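Local coordinates for hypothetical protein (Legionella pneumophila subsp. pneumophila, PDB 4JX2) that is of unknown function, is probably secreted, and combines alpha helices with a mixed beta sheet in an unusual way, at residues Gly275-Leu279 with Thr381-Asn386. Coordinates in Å, arbitrary orientation, origin at the centre of the assembly. Residue numbers count along the deposited sequence, not the author numbering.
Sequences GSNWL and TEMLSN. With SO4 (sulfate ion), chain F; SO4 (sulfate ion), chain H.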
loop_
_atom_site.group_PDB
_atom_site.type_symbol
_atom_site.label_atom_id
_atom_site.label_comp_id
_atom_site.label_asym_id
_atom_site.label_seq_id
_atom_site.Cartn_x
_atom_site.Cartn_y
_atom_site.Cartn_z
ATOM N N GLY A 275 -0.236 4.888 8.879
ATOM C CA GLY A 275 0.782 4.972 9.934
ATOM C C GLY A 275 2.190 5.291 9.453
ATOM O O GLY A 275 3.053 5.654 10.255
ATOM N N SER A 276 2.422 5.193 8.131
ATOM C CA SER A 276 3.706 5.476 7.493
ATOM C C SER A 276 3.645 6.699 6.550
ATOM O O SER A 276 4.552 6.864 5.715
ATOM C CB SER A 276 4.179 4.252 6.723
ATOM O OG SER A 276 4.283 3.144 7.600
ATOM N N ASN A 277 2.587 7.554 6.693
ATOM C CA ASN A 277 2.384 8.767 5.913
ATOM C C ASN A 277 1.881 9.893 6.813
ATOM O O ASN A 277 0.701 9.936 7.191
ATOM C CB ASN A 277 1.431 8.549 4.717
ATOM C CG ASN A 277 1.614 9.593 3.628
ATOM O OD1 ASN A 277 1.672 10.804 3.872
ATOM N ND2 ASN A 277 1.797 9.156 2.409
ATOM N N TRP A 278 2.776 10.855 7.098
ATOM C CA TRP A 278 2.485 11.985 7.970
ATOM C C TRP A 278 1.483 12.948 7.367
ATOM O O TRP A 278 1.023 13.857 8.073
ATOM C CB TRP A 278 3.776 12.712 8.365
ATOM C CG TRP A 278 4.571 13.227 7.206
ATOM C CD1 TRP A 278 5.639 12.626 6.622
ATOM C CD2 TRP A 278 4.352 14.454 6.483
ATOM N NE1 TRP A 278 6.081 13.376 5.552
ATOM C CE2 TRP A 278 5.328 14.517 5.462
ATOM C CE3 TRP A 278 3.425 15.515 6.607
ATOM C CZ2 TRP A 278 5.389 15.579 4.547
ATOM C CZ3 TRP A 278 3.503 16.581 5.722
ATOM C CH2 TRP A 278 4.468 16.607 4.704
ATOM N N LEU A 279 1.106 12.751 6.078
ATOM C CA LEU A 279 0.083 13.611 5.453
ATOM C C LEU A 279 -1.258 13.381 6.111
ATOM O O LEU A 279 -2.076 14.291 6.153
ATOM C CB LEU A 279 -0.047 13.397 3.938
ATOM C CG LEU A 279 1.065 13.905 3.047
ATOM C CD1 LEU A 279 0.844 13.451 1.649
ATOM C CD2 LEU A 279 1.177 15.414 3.087
ATOM N N THR A 381 8.670 0.645 3.981
ATOM C CA THR A 381 7.359 1.281 4.170
ATOM C C THR A 381 7.475 2.761 4.548
ATOM O O THR A 381 6.517 3.504 4.383
ATOM C CB THR A 381 6.572 0.534 5.271
ATOM O OG1 THR A 381 7.279 0.599 6.525
ATOM C CG2 THR A 381 6.286 -0.901 4.897
ATOM N N GLU A 382 8.624 3.175 5.069
ATOM C CA GLU A 382 8.874 4.537 5.565
ATOM C C GLU A 382 9.604 5.444 4.595
ATOM O O GLU A 382 10.393 4.999 3.752
ATOM C CB GLU A 382 9.725 4.472 6.845
ATOM C CG GLU A 382 9.177 3.587 7.952
ATOM C CD GLU A 382 7.725 3.826 8.295
ATOM O OE1 GLU A 382 7.376 4.963 8.690
ATOM O OE2 GLU A 382 6.929 2.872 8.145
HETATM N N MSE A 383 9.337 6.734 4.741
HETATM C CA MSE A 383 9.990 7.832 4.009
HETATM C C MSE A 383 10.869 8.503 5.016
HETATM O O MSE A 383 10.481 8.525 6.195
HETATM C CB MSE A 383 8.961 8.843 3.438
HETATM C CG MSE A 383 7.555 8.311 3.291
HETATM SE SE MSE A 383 6.376 9.583 2.451
HETATM C CE MSE A 383 5.491 10.263 4.014
ATOM N N LEU A 384 12.001 9.104 4.612
ATOM C CA LEU A 384 12.845 9.813 5.605
ATOM C C LEU A 384 12.079 10.979 6.279
ATOM O O LEU A 384 12.332 11.240 7.449
ATOM C CB LEU A 384 14.184 10.320 5.027
ATOM C CG LEU A 384 15.290 9.283 4.855
ATOM C CD1 LEU A 384 16.563 9.943 4.359
ATOM C CD2 LEU A 384 15.559 8.489 6.151
ATOM N N SER A 385 11.090 11.592 5.582
ATOM C CA SER A 385 10.286 12.680 6.135
ATOM C C SER A 385 9.419 12.230 7.343
ATOM O O SER A 385 9.030 13.094 8.140
ATOM C CB SER A 385 9.427 13.337 5.059
ATOM O OG SER A 385 8.593 12.418 4.380
ATOM N N ASN A 386 9.185 10.889 7.526
ATOM C CA ASN A 386 8.453 10.341 8.687
ATOM C C ASN A 386 9.266 10.501 9.981
ATOM O O ASN A 386 8.703 10.362 11.068
ATOM C CB ASN A 386 8.107 8.867 8.492
ATOM C CG ASN A 386 7.047 8.568 7.469
ATOM O OD1 ASN A 386 6.282 9.433 7.055
ATOM N ND2 ASN A 386 6.933 7.306 7.095
HETATM S S SO4 F . 13.470 9.025 1.048
HETATM O O1 SO4 F . 14.465 8.493 1.968
HETATM O O2 SO4 F . 13.746 8.503 -0.308
HETATM O O3 SO4 F . 12.142 8.606 1.490
HETATM O O4 SO4 F . 13.527 10.490 1.015
HETATM S S SO4 H . -1.425 1.535 10.028
HETATM O O1 SO4 H . -1.189 0.263 10.732
HETATM O O2 SO4 H . -2.543 1.362 9.026
HETATM O O3 SO4 H . -1.691 2.614 11.058
HETATM O O4 SO4 H . -0.195 1.806 9.271
HETATM O O HOH W 1 5.804 6.233 10.661
#
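E382 is a buried carboxylate, and four neutral donors meet it here: two hydroxyls, an amide and a water. Its OE2 accepts from S276 OG at 2.7 Å and from T381 OG1 at 2.8 Å. Its OE1 accepts from N386 ND2 at 2.9 Å and from a water 2.8 Å away. That water also donates to G275 O, at 2.8 Å, and R351 is a further donor to this carbonyl. N386 ND2 gives its second hydrogen to S276 O over 2.8 Å, so one amide ties the glutamate to the opposing backbone. The contact joins the loop between strand 257-262 of the mixed sheet and helix 279-286 to the loop between helices 366-378 and 386-398. Its centre lies about 6 Å from the centre of the chain. N277 precedes the turn into helix 279-286. Its OD1 accepts a capping bond from L279 N at 3.0 Å, while its ND2 donates to G271. A type I turn, M383 to N386, is closed by N386 N to M383 O, 3.0 Å. W278 NE1 donates to S385 OG at 2.9 Å, at the indole edge and near its plane. The selenomethionine M383 packs beside it, with CE 3.5 Å from W278 CD1.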